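Side-chain contact in bifunctional cytochrome P450/NADPH--P450 reductase (Deinococcus aerius, PDB 7F3H), which probably hydroxylates organic substrates at a heme iron, as a self-sufficient cytochrome P450 that draws electrons from NADPH through its fused reductase: residues Leu177-Arg182 with Ile212-Glu217. Sequence-based numbering, arbitrary orientation.
Sequences LQALAR and IASMNE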
ATOM      1  N   LEU A 177     -18.034   5.244   0.816  1.00 31.90           N
ATOM      2  CA  LEU A 177     -17.042   4.179   0.663  1.00 30.70           C
ATOM      3  C   LEU A 177     -17.463   3.145  -0.372  1.00 34.22           C
ATOM      4  O   LEU A 177     -16.599   2.556  -1.041  1.00 32.72           O
ATOM      5  CB  LEU A 177     -16.764   3.526   2.016  1.00 30.89           C
ATOM      6  CG  LEU A 177     -16.264   4.525   3.078  1.00 29.52           C
ATOM      7  CD1 LEU A 177     -16.149   3.857   4.421  1.00 28.60           C
ATOM      8  CD2 LEU A 177     -14.939   5.157   2.667  1.00 26.10           C
ATOM      9  N   GLN A 178     -18.774   2.925  -0.548  1.00 29.75           N
ATOM     10  CA  GLN A 178     -19.220   2.045  -1.625  1.00 32.21           C
ATOM     11  C   GLN A 178     -18.907   2.659  -2.988  1.00 33.84           C
ATOM     12  O   GLN A 178     -18.466   1.956  -3.914  1.00 31.03           O
ATOM     13  CB  GLN A 178     -20.722   1.761  -1.496  1.00 33.61           C
ATOM     14  CG  GLN A 178     -21.078   0.736  -0.416  1.00 33.45           C
ATOM     15  CD  GLN A 178     -22.564   0.733  -0.053  1.00 38.99           C
ATOM     16  OE1 GLN A 178     -23.349   1.545  -0.549  1.00 43.55           O
ATOM     17  NE2 GLN A 178     -22.949  -0.182   0.825  1.00 38.27           N
ATOM     18  N   ALA A 179     -19.087   3.978  -3.108  1.00 28.55           N
ATOM     19  CA  ALA A 179     -18.713   4.687  -4.322  1.00 32.28           C
ATOM     20  C   ALA A 179     -17.203   4.597  -4.562  1.00 35.04           C
ATOM     21  O   ALA A 179     -16.757   4.336  -5.691  1.00 32.47           O
ATOM     22  CB  ALA A 179     -19.180   6.148  -4.229  1.00 29.94           C
ATOM     23  N   LEU A 180     -16.398   4.815  -3.509  1.00 33.74           N
ATOM     24  CA  LEU A 180     -14.946   4.609  -3.618  1.00 33.80           C
ATOM     25  C   LEU A 180     -14.615   3.216  -4.149  1.00 33.08           C
ATOM     26  O   LEU A 180     -13.809   3.065  -5.079  1.00 31.99           O
ATOM     27  CB  LEU A 180     -14.255   4.822  -2.267  1.00 31.69           C
ATOM     28  CG  LEU A 180     -12.722   4.787  -2.297  1.00 31.30           C
ATOM     29  CD1 LEU A 180     -12.200   5.904  -3.208  1.00 26.01           C
ATOM     30  CD2 LEU A 180     -12.146   4.922  -0.913  1.00 28.39           C
ATOM     31  N   ALA A 181     -15.216   2.182  -3.546  1.00 27.00           N
ATOM     32  CA  ALA A 181     -14.919   0.811  -3.952  1.00 36.67           C
ATOM     33  C   ALA A 181     -15.277   0.580  -5.423  1.00 31.52           C
ATOM     34  O   ALA A 181     -14.458   0.070  -6.202  1.00 30.18           O
ATOM     35  CB  ALA A 181     -15.655  -0.185  -3.039  1.00 17.58           C
ATOM     36  N   ARG A 182     -16.494   0.967  -5.813  1.00 28.15           N
ATOM     37  CA  ARG A 182     -16.938   0.833  -7.196  1.00 27.58           C
ATOM     38  C   ARG A 182     -15.992   1.554  -8.147  1.00 30.06           C
ATOM     39  O   ARG A 182     -15.589   0.995  -9.174  1.00 29.23           O
ATOM     40  CB  ARG A 182     -18.357   1.389  -7.343  1.00 26.50           C
ATOM     41  CG  ARG A 182     -19.470   0.584  -6.694  1.00 26.28           C
ATOM     42  CD  ARG A 182     -20.861   1.061  -7.206  1.00 24.62           C
ATOM     43  NE  ARG A 182     -21.121   2.452  -6.847  1.00 26.30           N
ATOM     44  CZ  ARG A 182     -21.690   2.817  -5.695  1.00 33.47           C
ATOM     45  NH1 ARG A 182     -22.061   1.897  -4.809  1.00 24.04           N
ATOM     46  NH2 ARG A 182     -21.898   4.101  -5.419  1.00 34.41           N
ATOM     47  N   ILE A 212     -17.787   9.303  -8.817  1.00 27.12           N
ATOM     48  CA  ILE A 212     -16.703  10.230  -8.517  1.00 29.11           C
ATOM     49  C   ILE A 212     -17.269  11.571  -8.101  1.00 32.17           C
ATOM     50  O   ILE A 212     -16.789  12.188  -7.142  1.00 33.69           O
ATOM     51  CB  ILE A 212     -15.744  10.399  -9.711  1.00 29.32           C
ATOM     52  CG1 ILE A 212     -15.179   9.059 -10.190  1.00 28.51           C
ATOM     53  CG2 ILE A 212     -14.669  11.384  -9.338  1.00 23.21           C
ATOM     54  CD1 ILE A 212     -14.141   9.211 -11.279  1.00 30.98           C
ATOM     55  N   ALA A 213     -18.305  12.037  -8.810  1.00 32.54           N
ATOM     56  CA  ALA A 213     -18.958  13.297  -8.452  1.00 30.72           C
ATOM     57  C   ALA A 213     -19.499  13.253  -7.022  1.00 31.94           C
ATOM     58  O   ALA A 213     -19.373  14.222  -6.268  1.00 32.71           O
ATOM     59  CB  ALA A 213     -20.082  13.604  -9.440  1.00 28.18           C
ATOM     60  N   SER A 214     -20.156  12.160  -6.654  1.00 31.21           N
ATOM     61  CA  SER A 214     -20.709  12.050  -5.301  1.00 34.50           C
ATOM     62  C   SER A 214     -19.602  12.133  -4.244  1.00 32.36           C
ATOM     63  O   SER A 214     -19.768  12.771  -3.188  1.00 30.92           O
ATOM     64  CB  SER A 214     -21.495  10.742  -5.174  1.00 31.82           C
ATOM     65  OG  SER A 214     -20.610   9.623  -5.167  1.00 33.81           O
ATOM     66  N   MET A 215     -18.445  11.530  -4.539  1.00 34.11           N
ATOM     67  CA  MET A 215     -17.310  11.619  -3.614  1.00 34.39           C
ATOM     68  C   MET A 215     -16.775  13.046  -3.519  1.00 32.02           C
ATOM     69  O   MET A 215     -16.605  13.583  -2.410  1.00 36.05           O
ATOM     70  CB  MET A 215     -16.205  10.664  -4.052  1.00 28.61           C
ATOM     71  CG  MET A 215     -16.626   9.229  -3.903  1.00 33.03           C
ATOM     72  SD  MET A 215     -15.244   8.107  -3.868  1.00 36.32           S
ATOM     73  CE  MET A 215     -15.198   7.595  -5.579  1.00 35.21           C
ATOM     74  N   ASN A 216     -16.478  13.658  -4.679  1.00 28.54           N
ATOM     75  CA  ASN A 216     -16.033  15.047  -4.714  1.00 29.62           C
ATOM     76  C   ASN A 216     -17.001  15.933  -3.950  1.00 34.87           C
ATOM     77  O   ASN A 216     -16.576  16.796  -3.185  1.00 38.39           O
ATOM     78  CB  ASN A 216     -15.895  15.554  -6.158  1.00 27.89           C
ATOM     79  CG  ASN A 216     -14.827  14.802  -6.950  1.00 35.48           C
ATOM     80  OD1 ASN A 216     -13.998  14.105  -6.360  1.00 35.67           O
ATOM     81  ND2 ASN A 216     -14.834  14.942  -8.290  1.00 32.00           N
ATOM     82  N   GLU A 217     -18.310  15.727  -4.144  1.00 35.74           N
ATOM     83  CA  GLU A 217     -19.333  16.519  -3.461  1.00 37.24           C
ATOM     84  C   GLU A 217     -19.220  16.416  -1.946  1.00 37.32           C
ATOM     85  O   GLU A 217     -19.287  17.434  -1.245  1.00 38.35           O
ATOM     86  CB  GLU A 217     -20.736  16.115  -3.923  1.00 36.94           C
ATOM     87  CG  GLU A 217     -21.161  16.800  -5.224  1.00 43.91           C
ATOM     88  CD  GLU A 217     -21.428  18.302  -5.055  1.00 48.96           C
ATOM     89  OE1 GLU A 217     -22.322  18.660  -4.239  1.00 37.81           O
ATOM     90  OE2 GLU A 217     -20.736  19.109  -5.745  1.00 52.77           O
TER
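Ala-179 turns its methyl toward Ser-214 and Met-215 of the facing helix. Its CB lies 4.0 Å from Met-215 CG and about as near to Ser-214 OG. That hydroxyl is hydrogen-bonded to the carbonyl O of Asp-211, one turn back in its own helix, so it meets Ala-179 only by packing.

Leu-180 follows and takes the end of the methionine. Met-215 SD comes to rest 3.5 Å from both Leu-180 N and Leu-180 CA, against the backbone of helix 175-190. The bend at chi3 (-96°) turns Met-215 CE along that backbone, 3.6 Å from Ala-179 O. The Leu-180 side chain crosses the methionine at about a right angle, with Leu-180 CB and CD1 both 3.8 Å from Met-215 SD. Both side chains also touch Met-262 of helix 254-285, and Phe-176 and Ala-183 also border Met-215. Arg-182 reaches the second helix by a salt bridge from NH2 to Asp-211.

The axes of 177-182 and 212-217 approach to 9.2 Å, with 136° between their N-to-C directions. Helices 175-190 and 199-227 are probably the F and G helices of the P450 fold, lying over helix 254-285, the probable I-helix, on the distal side of the heme. With an alanine at Met-215, a gap would probably open beside Leu-180 and Met-262, and the backbone at Ala-179 and Leu-180 would lose its SD and CE cover. Between the two segments this is van der Waals packing without a directional bond, in which a bent thioether lies on the backbone of the facing helix.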